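Local coordinates for A-type flavoprotein (Giardia intestinalis, PDB 2Q9U), which carries flavin mononucleotide and an oxo-bridged diiron centre and probably passes electrons from the flavin to the irons to reduce and scavenge oxygen, at residues L136-G139 with K140-L143; T159-P162 with E163-I166; W352-R355 with A356-I360; I360-E363 with L364-G367. All blocks are in the same frame, centred on the assembly; numbering follows the deposited sequence.

Contact 1: L136-G139 with K140-L143; sequences LKIG and KRTL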
loop_
_atom_site.group_PDB
_atom_site.type_symbol
_atom_site.label_atom_id
_atom_site.label_comp_id
_atom_site.label_asym_id
_atom_site.label_seq_id
_atom_site.Cartn_x
_atom_site.Cartn_y
_atom_site.Cartn_z
ATOM N N LEU A 136 41.003 -1.145 -25.849
ATOM C CA LEU A 136 41.216 0.229 -25.439
ATOM C C LEU A 136 42.312 0.339 -24.396
ATOM O O LEU A 136 42.176 -0.169 -23.279
ATOM C CB LEU A 136 39.930 0.845 -24.891
ATOM C CG LEU A 136 40.090 2.296 -24.402
ATOM C CD1 LEU A 136 40.554 3.221 -25.526
ATOM C CD2 LEU A 136 38.788 2.823 -23.785
ATOM N N LYS A 137 43.396 1.032 -24.748
ATOM C CA LYS A 137 44.478 1.232 -23.803
ATOM C C LYS A 137 44.196 2.426 -22.885
ATOM O O LYS A 137 43.923 3.534 -23.356
ATOM C CB LYS A 137 45.828 1.388 -24.547
ATOM C CG LYS A 137 47.004 1.375 -23.580
ATOM C CD LYS A 137 48.318 1.100 -24.309
ATOM C CE LYS A 137 49.185 0.127 -23.492
ATOM N NZ LYS A 137 48.805 -1.320 -23.709
ATOM N N ILE A 138 44.259 2.214 -21.568
ATOM C CA ILE A 138 43.975 3.311 -20.634
ATOM C C ILE A 138 45.165 3.626 -19.745
ATOM O O ILE A 138 45.068 4.458 -18.853
ATOM C CB ILE A 138 42.653 3.120 -19.804
ATOM C CG1 ILE A 138 42.782 1.924 -18.854
ATOM C CG2 ILE A 138 41.427 3.029 -20.736
ATOM C CD1 ILE A 138 41.655 1.796 -17.767
ATOM N N GLY A 139 46.293 2.968 -20.028
ATOM C CA GLY A 139 47.565 3.196 -19.323
ATOM C C GLY A 139 48.228 1.881 -18.999
ATOM O O GLY A 139 48.613 1.136 -19.899
ATOM N N LYS A 140 48.356 1.590 -17.705
ATOM C CA LYS A 140 48.770 0.269 -17.235
ATOM C C LYS A 140 47.748 -0.788 -17.640
ATOM O O LYS A 140 48.105 -1.944 -17.894
ATOM C CB LYS A 140 48.970 0.273 -15.708
ATOM C CG LYS A 140 49.997 1.286 -15.270
ATOM C CD LYS A 140 50.916 0.742 -14.179
ATOM C CE LYS A 140 52.369 1.158 -14.456
ATOM N NZ LYS A 140 52.878 0.555 -15.740
ATOM N N ARG A 141 46.481 -0.387 -17.721
ATOM C CA ARG A 141 45.399 -1.322 -18.020
ATOM C C ARG A 141 44.944 -1.213 -19.475
ATOM O O ARG A 141 45.160 -0.198 -20.141
ATOM C CB ARG A 141 44.202 -1.115 -17.061
ATOM C CG ARG A 141 44.535 -1.330 -15.580
ATOM C CD ARG A 141 43.337 -0.977 -14.684
ATOM N NE ARG A 141 43.642 -0.929 -13.248
ATOM C CZ ARG A 141 44.224 0.108 -12.639
ATOM N NH1 ARG A 141 44.651 1.153 -13.344
ATOM N NH2 ARG A 141 44.423 0.087 -11.319
ATOM N N THR A 142 44.347 -2.280 -19.972
ATOM C CA THR A 142 43.570 -2.231 -21.201
ATOM C C THR A 142 42.145 -2.711 -20.907
ATOM O O THR A 142 41.898 -3.379 -19.887
ATOM C CB THR A 142 44.171 -3.096 -22.306
ATOM O OG1 THR A 142 44.137 -4.483 -21.929
ATOM C CG2 THR A 142 45.625 -2.674 -22.603
ATOM N N LEU A 143 41.221 -2.346 -21.782
ATOM C CA LEU A 143 39.820 -2.760 -21.667
ATOM C C LEU A 143 39.337 -3.411 -22.948
ATOM O O LEU A 143 39.625 -2.916 -24.060
ATOM C CB LEU A 143 38.934 -1.552 -21.357
ATOM C CG LEU A 143 39.197 -0.783 -20.058
ATOM C CD1 LEU A 143 38.248 0.391 -19.979
ATOM C CD2 LEU A 143 39.043 -1.706 -18.848
#

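Contact 2: T159-P162 with E163-I166; sequences TYCP and EDKI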
loop_
_atom_site.group_PDB
_atom_site.type_symbol
_atom_site.label_atom_id
_atom_site.label_comp_id
_atom_site.label_asym_id
_atom_site.label_seq_id
_atom_site.Cartn_x
_atom_site.Cartn_y
_atom_site.Cartn_z
ATOM N N THR A 159 32.284 -5.150 -19.919
ATOM C CA THR A 159 33.658 -4.636 -20.108
ATOM C C THR A 159 34.613 -5.469 -19.280
ATOM O O THR A 159 34.370 -5.781 -18.108
ATOM C CB THR A 159 33.775 -3.119 -19.779
ATOM O OG1 THR A 159 32.888 -2.383 -20.609
ATOM C CG2 THR A 159 35.205 -2.587 -19.996
ATOM N N TYR A 160 35.709 -5.877 -19.906
ATOM C CA TYR A 160 36.625 -6.779 -19.254
ATOM C C TYR A 160 38.029 -6.162 -19.185
ATOM O O TYR A 160 38.527 -5.642 -20.184
ATOM C CB TYR A 160 36.638 -8.123 -19.995
ATOM C CG TYR A 160 37.714 -9.044 -19.466
ATOM C CD1 TYR A 160 37.624 -9.579 -18.179
ATOM C CD2 TYR A 160 38.848 -9.361 -20.237
ATOM C CE1 TYR A 160 38.623 -10.417 -17.663
ATOM C CE2 TYR A 160 39.840 -10.214 -19.733
ATOM C CZ TYR A 160 39.723 -10.733 -18.462
ATOM O OH TYR A 160 40.694 -11.568 -17.946
ATOM N N CYS A 161 38.651 -6.192 -18.008
ATOM C CA CYS A 161 40.025 -5.723 -17.895
ATOM C C CYS A 161 40.963 -6.915 -17.702
ATOM O O CYS A 161 40.946 -7.544 -16.649
ATOM C CB CYS A 161 40.164 -4.720 -16.743
ATOM S SG CYS A 161 41.921 -4.215 -16.456
ATOM N N PRO A 162 41.779 -7.236 -18.730
ATOM C CA PRO A 162 42.656 -8.408 -18.677
ATOM C C PRO A 162 43.755 -8.349 -17.615
ATOM O O PRO A 162 44.133 -9.403 -17.106
ATOM C CB PRO A 162 43.287 -8.451 -20.088
ATOM C CG PRO A 162 42.432 -7.568 -20.939
ATOM C CD PRO A 162 41.876 -6.525 -20.020
ATOM N N GLU A 163 44.284 -7.155 -17.308
ATOM C CA GLU A 163 45.392 -7.019 -16.341
ATOM C C GLU A 163 44.964 -7.283 -14.911
ATOM O O GLU A 163 45.702 -7.917 -14.159
ATOM C CB GLU A 163 46.084 -5.641 -16.410
ATOM C CG GLU A 163 46.770 -5.326 -17.752
ATOM C CD GLU A 163 45.778 -4.932 -18.814
ATOM O OE1 GLU A 163 44.657 -4.511 -18.423
ATOM O OE2 GLU A 163 46.104 -5.032 -20.027
ATOM N N ASP A 164 43.783 -6.781 -14.542
ATOM C CA ASP A 164 43.251 -6.930 -13.196
ATOM C C ASP A 164 42.212 -8.059 -13.054
ATOM O O ASP A 164 41.787 -8.372 -11.935
ATOM C CB ASP A 164 42.681 -5.593 -12.721
ATOM C CG ASP A 164 43.768 -4.533 -12.498
ATOM O OD1 ASP A 164 44.959 -4.872 -12.625
ATOM O OD2 ASP A 164 43.429 -3.374 -12.202
ATOM N N LYS A 165 41.817 -8.652 -14.186
ATOM C CA LYS A 165 40.906 -9.798 -14.234
ATOM C C LYS A 165 39.519 -9.370 -13.728
ATOM O O LYS A 165 38.844 -10.113 -12.987
ATOM C CB LYS A 165 41.444 -11.000 -13.432
ATOM C CG LYS A 165 42.935 -11.402 -13.762
ATOM C CD LYS A 165 43.123 -11.837 -15.245
ATOM C CE LYS A 165 44.566 -12.283 -15.537
ATOM N NZ LYS A 165 45.520 -11.106 -15.467
ATOM N N ILE A 166 39.111 -8.175 -14.148
ATOM C CA ILE A 166 37.817 -7.607 -13.735
ATOM C C ILE A 166 36.803 -7.694 -14.854
ATOM O O ILE A 166 37.058 -7.252 -15.980
ATOM C CB ILE A 166 37.918 -6.112 -13.392
ATOM C CG1 ILE A 166 39.002 -5.820 -12.354
ATOM C CG2 ILE A 166 36.562 -5.586 -12.863
ATOM C CD1 ILE A 166 39.503 -4.372 -12.453
#

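Contact 3: W352-R355 with A356-I360; sequences WSNR and AVPDI. With FMN (flavin mononucleotide), chain F.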
loop_
_atom_site.group_PDB
_atom_site.type_symbol
_atom_site.label_atom_id
_atom_site.label_comp_id
_atom_site.label_asym_id
_atom_site.label_seq_id
_atom_site.Cartn_x
_atom_site.Cartn_y
_atom_site.Cartn_z
ATOM N N TRP A 352 -21.990 -20.456 -11.374
ATOM C CA TRP A 352 -22.976 -20.966 -12.331
ATOM C C TRP A 352 -22.382 -21.438 -13.639
ATOM O O TRP A 352 -22.917 -22.356 -14.260
ATOM C CB TRP A 352 -24.100 -19.953 -12.594
ATOM C CG TRP A 352 -23.644 -18.558 -12.892
ATOM C CD1 TRP A 352 -23.462 -17.995 -14.116
ATOM C CD2 TRP A 352 -23.298 -17.557 -11.927
ATOM N NE1 TRP A 352 -23.034 -16.691 -13.976
ATOM C CE2 TRP A 352 -22.928 -16.403 -12.638
ATOM C CE3 TRP A 352 -23.266 -17.533 -10.523
ATOM C CZ2 TRP A 352 -22.526 -15.221 -11.995
ATOM C CZ3 TRP A 352 -22.866 -16.360 -9.882
ATOM C CH2 TRP A 352 -22.501 -15.220 -10.626
ATOM N N SER A 353 -21.261 -20.847 -14.045
ATOM C CA SER A 353 -20.628 -21.213 -15.301
ATOM C C SER A 353 -19.111 -21.226 -15.130
ATOM O O SER A 353 -18.511 -20.212 -14.813
ATOM C CB SER A 353 -21.061 -20.275 -16.434
ATOM O OG SER A 353 -20.353 -20.550 -17.651
ATOM N N ASN A 354 -18.524 -22.408 -15.289
ATOM C CA ASN A 354 -17.083 -22.612 -15.111
ATOM C C ASN A 354 -16.264 -21.983 -16.239
ATOM O O ASN A 354 -16.211 -22.518 -17.351
ATOM C CB ASN A 354 -16.792 -24.113 -14.972
ATOM C CG ASN A 354 -15.295 -24.432 -14.940
ATOM O OD1 ASN A 354 -14.515 -23.733 -14.287
ATOM N ND2 ASN A 354 -14.895 -25.487 -15.656
ATOM N N ARG A 355 -15.639 -20.841 -15.970
ATOM C CA ARG A 355 -14.864 -20.148 -17.018
ATOM C C ARG A 355 -13.400 -19.879 -16.680
ATOM O O ARG A 355 -12.549 -19.890 -17.572
ATOM C CB ARG A 355 -15.544 -18.835 -17.462
ATOM C CG ARG A 355 -16.964 -19.043 -18.071
ATOM C CD ARG A 355 -16.909 -19.722 -19.483
ATOM N NE ARG A 355 -16.257 -18.853 -20.457
ATOM C CZ ARG A 355 -16.835 -17.835 -21.104
ATOM N NH1 ARG A 355 -18.122 -17.535 -20.924
ATOM N NH2 ARG A 355 -16.110 -17.110 -21.945
ATOM N N ALA A 356 -13.110 -19.647 -15.404
ATOM C CA ALA A 356 -11.739 -19.289 -14.997
ATOM C C ALA A 356 -10.759 -20.438 -15.277
ATOM O O ALA A 356 -9.697 -20.227 -15.858
ATOM C CB ALA A 356 -11.706 -18.900 -13.532
ATOM N N VAL A 357 -11.131 -21.648 -14.881
ATOM C CA VAL A 357 -10.235 -22.798 -15.015
ATOM C C VAL A 357 -9.912 -23.140 -16.492
ATOM O O VAL A 357 -8.741 -23.263 -16.832
ATOM C CB VAL A 357 -10.723 -23.999 -14.199
ATOM C CG1 VAL A 357 -9.884 -25.268 -14.506
ATOM C CG2 VAL A 357 -10.661 -23.646 -12.694
ATOM N N PRO A 358 -10.943 -23.268 -17.371
ATOM C CA PRO A 358 -10.655 -23.343 -18.807
ATOM C C PRO A 358 -9.752 -22.239 -19.339
ATOM O O PRO A 358 -8.861 -22.538 -20.151
ATOM C CB PRO A 358 -12.069 -23.254 -19.445
ATOM C CG PRO A 358 -12.923 -23.951 -18.410
ATOM C CD PRO A 358 -12.396 -23.388 -17.116
ATOM N N ASP A 359 -9.980 -20.985 -18.916
ATOM C CA ASP A 359 -9.147 -19.866 -19.355
ATOM C C ASP A 359 -7.718 -19.997 -18.810
ATOM O O ASP A 359 -6.769 -19.735 -19.535
ATOM C CB ASP A 359 -9.713 -18.503 -18.932
ATOM C CG ASP A 359 -10.919 -18.078 -19.764
ATOM O OD1 ASP A 359 -11.257 -18.767 -20.752
ATOM O OD2 ASP A 359 -11.519 -17.042 -19.423
ATOM N N ILE A 360 -7.570 -20.434 -17.562
ATOM C CA ILE A 360 -6.228 -20.651 -17.001
ATOM C C ILE A 360 -5.494 -21.790 -17.745
ATOM O O ILE A 360 -4.332 -21.654 -18.125
ATOM C CB ILE A 360 -6.287 -20.961 -15.516
ATOM C CG1 ILE A 360 -6.728 -19.714 -14.731
ATOM C CG2 ILE A 360 -4.923 -21.424 -15.048
ATOM C CD1 ILE A 360 -7.085 -20.033 -13.246
HETATM N N1 FMN F . -19.532 -17.396 -10.984
HETATM C C2 FMN F . -19.639 -17.774 -12.290
HETATM O O2 FMN F . -19.805 -18.973 -12.569
HETATM N N3 FMN F . -19.596 -16.820 -13.289
HETATM C C4 FMN F . -19.403 -15.479 -12.997
HETATM O O4 FMN F . -19.236 -14.706 -13.939
HETATM C C4A FMN F . -19.278 -15.082 -11.653
HETATM N N5 FMN F . -19.118 -13.750 -11.288
HETATM C C5A FMN F . -19.015 -13.421 -9.940
HETATM C C6 FMN F . -18.850 -12.086 -9.555
HETATM C C7 FMN F . -18.737 -11.732 -8.199
HETATM C C7M FMN F . -18.768 -10.270 -7.840
HETATM C C8 FMN F . -18.799 -12.715 -7.213
HETATM C C8M FMN F . -18.575 -12.394 -5.756
HETATM C C9 FMN F . -18.968 -14.046 -7.592
HETATM C C9A FMN F . -19.076 -14.409 -8.947
HETATM N N10 FMN F . -19.234 -15.742 -9.320
HETATM C C10 FMN F . -19.359 -16.068 -10.654
HETATM C "C1'" FMN F . -19.306 -16.845 -8.306
HETATM C "C2'" FMN F . -17.936 -17.204 -7.737
HETATM O "O2'" FMN F . -17.083 -17.805 -8.710
HETATM C "C3'" FMN F . -18.219 -18.078 -6.513
HETATM O "O3'" FMN F . -18.694 -17.219 -5.488
HETATM C "C4'" FMN F . -17.023 -18.840 -5.982
HETATM O "O4'" FMN F . -17.463 -19.794 -5.025
HETATM C "C5'" FMN F . -16.017 -17.916 -5.305
HETATM O "O5'" FMN F . -14.834 -18.646 -5.031
HETATM P P FMN F . -13.936 -18.203 -3.794
HETATM O O1P FMN F . -12.593 -18.884 -3.997
HETATM O O2P FMN F . -13.818 -16.706 -3.836
HETATM O O3P FMN F . -14.557 -18.627 -2.474
HETATM O O HOH W 1 -13.784 -21.845 -12.871
HETATM O O HOH W 2 -13.736 -20.014 -20.810
#

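Contact 4: I360-E363 with L364-G367; sequences IVAE and LRDG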
loop_
_atom_site.group_PDB
_atom_site.type_symbol
_atom_site.label_atom_id
_atom_site.label_comp_id
_atom_site.label_asym_id
_atom_site.label_seq_id
_atom_site.Cartn_x
_atom_site.Cartn_y
_atom_site.Cartn_z
ATOM N N ILE A 360 -7.570 -20.434 -17.562
ATOM C CA ILE A 360 -6.228 -20.651 -17.001
ATOM C C ILE A 360 -5.494 -21.790 -17.745
ATOM O O ILE A 360 -4.332 -21.654 -18.125
ATOM C CB ILE A 360 -6.287 -20.961 -15.516
ATOM C CG1 ILE A 360 -6.728 -19.714 -14.731
ATOM C CG2 ILE A 360 -4.923 -21.424 -15.048
ATOM C CD1 ILE A 360 -7.085 -20.033 -13.246
ATOM N N VAL A 361 -6.191 -22.895 -17.964
ATOM C CA VAL A 361 -5.624 -24.038 -18.710
ATOM C C VAL A 361 -5.135 -23.604 -20.105
ATOM O O VAL A 361 -4.013 -23.938 -20.506
ATOM C CB VAL A 361 -6.636 -25.227 -18.817
ATOM C CG1 VAL A 361 -6.281 -26.201 -19.996
ATOM C CG2 VAL A 361 -6.760 -26.013 -17.452
ATOM N N ALA A 362 -5.962 -22.861 -20.834
ATOM C CA ALA A 362 -5.599 -22.420 -22.182
ATOM C C ALA A 362 -4.359 -21.526 -22.132
ATOM O O ALA A 362 -3.432 -21.659 -22.957
ATOM C CB ALA A 362 -6.768 -21.698 -22.849
ATOM N N GLU A 363 -4.322 -20.625 -21.134
ATOM C CA GLU A 363 -3.190 -19.731 -21.016
ATOM C C GLU A 363 -1.927 -20.501 -20.628
ATOM O O GLU A 363 -0.854 -20.257 -21.190
ATOM C CB GLU A 363 -3.511 -18.576 -20.042
ATOM C CG GLU A 363 -2.334 -17.644 -19.751
ATOM C CD GLU A 363 -1.780 -16.891 -20.946
ATOM O OE1 GLU A 363 -2.484 -16.700 -21.959
ATOM O OE2 GLU A 363 -0.607 -16.448 -20.841
ATOM N N LEU A 364 -2.040 -21.433 -19.689
ATOM C CA LEU A 364 -0.879 -22.268 -19.297
ATOM C C LEU A 364 -0.329 -23.095 -20.471
ATOM O O LEU A 364 0.886 -23.204 -20.670
ATOM C CB LEU A 364 -1.253 -23.215 -18.163
ATOM C CG LEU A 364 -1.479 -22.579 -16.797
ATOM C CD1 LEU A 364 -2.070 -23.665 -15.903
ATOM C CD2 LEU A 364 -0.153 -22.111 -16.206
ATOM N N ARG A 365 -1.244 -23.667 -21.236
ATOM C CA ARG A 365 -0.897 -24.595 -22.313
ATOM C C ARG A 365 -0.411 -23.852 -23.558
ATOM O O ARG A 365 0.663 -24.164 -24.071
ATOM C CB ARG A 365 -2.105 -25.484 -22.620
ATOM C CG ARG A 365 -1.880 -26.577 -23.685
ATOM C CD ARG A 365 -3.206 -27.192 -24.094
ATOM N NE ARG A 365 -4.056 -26.190 -24.722
ATOM C CZ ARG A 365 -5.380 -26.079 -24.589
ATOM N NH1 ARG A 365 -6.090 -26.902 -23.827
ATOM N NH2 ARG A 365 -5.989 -25.091 -25.209
ATOM N N ASP A 366 -1.199 -22.894 -24.054
ATOM C CA ASP A 366 -0.907 -22.214 -25.321
ATOM C C ASP A 366 -0.051 -20.953 -25.178
ATOM O O ASP A 366 0.738 -20.622 -26.073
ATOM C CB ASP A 366 -2.202 -21.883 -26.086
ATOM C CG ASP A 366 -3.057 -23.120 -26.354
ATOM O OD1 ASP A 366 -2.508 -24.253 -26.360
ATOM O OD2 ASP A 366 -4.279 -22.954 -26.548
ATOM N N GLY A 367 -0.192 -20.252 -24.052
ATOM C CA GLY A 367 0.620 -19.038 -23.801
ATOM C C GLY A 367 1.935 -19.388 -23.139
ATOM O O GLY A 367 3.003 -19.124 -23.706
#

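Contact 1: L136-G139 with K140-L143
A tight beta hairpin links strand 136-137, at one edge of the six-stranded sheet of the beta-lactamase-like domain, to strand 142-147, with Leu-136 and Leu-143 as its antiparallel hydrogen-bonded pair. Leu-136 N reaches Leu-143 O at 2.9 Å, and Leu-143 N answers with a bond of 2.8 Å to Leu-136 O. Lys-137 and Thr-142 form the next, non-hydrogen-bonded pair. Beyond it Ile-138 N donates to Arg-141 O at 2.9 Å, closing the turn around Gly-139 and Lys-140; the bond is nearly straight (165°). The backbone angles of Gly-139 would jam a side chain against Ile-138 O.

Leu-136 and Leu-143 project from one face of the hairpin toward strand 80-82, where Leu-136 and Ile-138 rest on Tyr-80 and Leu-143 on Val-82. Ile-138 carries CG1 between its own backbone N and carbonyl carbon (chi1 66°), which brings CG1 to 3.8 Å from Arg-141 CB, while its CG2 branch approaches Leu-143 CD1 at 4.2 Å. The extended Arg-141 chain leaves the hairpin for salt bridges with Asp-48 and Asp-164. On the other face, the lysine chain bends until Lys-137 NZ lies 3.6 Å from the methyl Thr-142 CG2.

Contact 2: T159-P162 with E163-I166
Cys-161 pairs with both Lys-165 and Ile-166 in a G1 beta bulge, Lys-165 turning the chain with positive phi and psi. Cys-161 N donates to Ile-166 O at 2.8 Å in an almost linear bond (169°). Cys-161 O takes two N-H groups: that of Ile-166, at 3.2 Å and on a lone pair in the carbonyl plane, and, weakly, that of Lys-165. Asp-164 N, buried in the turn, has no partner in the model.

The Lys-165 chain bends at chi2 (-62°) and again at chi4 (-68°), folding back over the turn so that NZ meets Pro-162 O at 2.7 Å; a second, weak bond runs to Glu-163 O. Tyr-160 lies alongside this chain, its OH 3.6 Å from Lys-165 CD and hydrogen-bonded to Glu-222 O, while Pro-162 N sits over one ring face near the rim. On the opposite strand face from Tyr-160, Cys-161 SG lies 3.4 Å from Glu-163 OE1, an oxygen that accepts Thr-142 N of the neighbouring strand.

The turn joins strand 157-161 to strand 166-170. On the adjoining strand 142-147, Cys-161 packs against Leu-143 and Pro-162 against Thr-142 and Lys-144, and Lys-165 pairs through its backbone with Lys-224 and Tyr-225, at the start of strand 225-228.

Contact 3: W352-R355 with A356-I360
Asn-354 turns its CG anti to its own backbone N (chi1 174°), which lays the amide against Pro-358 in the first turn of helix 356-367: OD1 is 3.6 Å from Pro-358 CD, and ND2 approaches the same carbon. A water donates to Asn-354 OD1 and is weakly bonded to Val-357 N. In Trp-352, by contrast, CG sits between backbone N and carbonyl carbon (chi1 48°), and the indole stacks over the pyrimidine end and part of the central ring of the isoalloxazine, with FMN C2 3.5 Å above the indole plane and over its centre.

Arg-355 is the N-cap residue. Its carbonyl O accepts Asp-359 N at 3.1 Å, while Thr-317 OG1 accepts both Arg-355 N and Ala-356 N. The Arg-355 chain bends twice, and Arg-355 NE donates at 2.8 Å to a water lying in the guanidinium plane, at its edge; that water donates in turn to Asp-359 OD1, bridging charged atoms 5.0 Å apart. The other carboxylate oxygen, Asp-359 OD2, is bonded to Thr-321.

Two backbone N-H groups grip the flavin carbonyl: FMN O2 lies 2.9 Å from Trp-352 N and 2.8 Å from Ser-353 N, both bonds nearly straight. The indole also meets Trp-153 of the second subunit edge-to-face, next in sequence to the diiron ligand His-152, consistent with electron transfer between subunits. Paired N-H donors at O2 would draw charge toward the pyrimidine end of the flavin and probably help to stabilise negative charge there on reduction.

Contact 4: I360-E363 with L364-G367
Ile-360 and Leu-364 make the tightly packed side of this helical stretch, lying side by side and pointing the same way. Ile-360 CG2 touches Leu-364 CD1 at 3.7 Å. Leu-364 holds its CG beside the backbone N (chi1 -71°), which sets that atom 3.3 Å from Ile-360 O, an oxygen that also receives Leu-364 N at 2.8 Å, nearly head-on to the carbonyl. Both side chains press inward on Phe-313 of strand 310-314 and on strand 344-350, through Ala-346 and Ala-344, and Leu-364 also meets Leu-330 of helix 324-336.

The outer side is polar and faces solvent more, with Asp-366 exposed and Arg-365 partly so. Arg-365 bends at chi3 (63°) toward Asp-366: Arg-365 NE bonds Asp-366 OD1 and NH2 bonds OD2, each at 3.0 Å, in a side-on salt bridge. The carboxylate lies at the guanidinium edge and in its plane, whereas the two nitrogens come to its oxygens from above the carboxylate plane. Ala-362 CA lies under one guanidinium face, toward its rim and 4.1 Å from Arg-365 NH2. Arg-365 NH1 makes a second salt bridge, to Glu-375. On another flank Glu-363 bridges to Arg-334.

The bonding slackens toward 367, where Gly-367 N reaches Glu-363 O in a weak alpha-type bond and residues 364-367 also take a wider pi-type turn. Lys-369 NZ donates to the carbonyl oxygens of Asp-366 and Gly-367. An amphipathic helix laid over a parallel sheet in this way is the crossover of a beta-alpha-beta unit, here between strands 344-350 and 378-381 of the flavodoxin-like fold.

How the contacts relate
Contacts 1 and 2 are successive turns of one sheet in the beta-lactamase-like domain, away from the annotated sites, and they touch: Arg-141 NE meets Asp-164 OD2 at 2.7 Å. Contacts 3 and 4 share helix 356-367 and Ile-360 in the flavodoxin-like domain, across the chain's centre; the centres of contacts 1 and 3 are about 62 Å apart. None is wholly core: contact 4 buries Ile-360, Val-361 and Leu-364 against the sheet, whereas contact 3 lies at the cofactor and subunit interface with Arg-355 and Pro-358 exposed. The turns rely on backbone pairing between strands, contact 4 on helical bonds and apolar packing; contact 3 alone meets a cofactor and another subunit, and it also uses bridging waters.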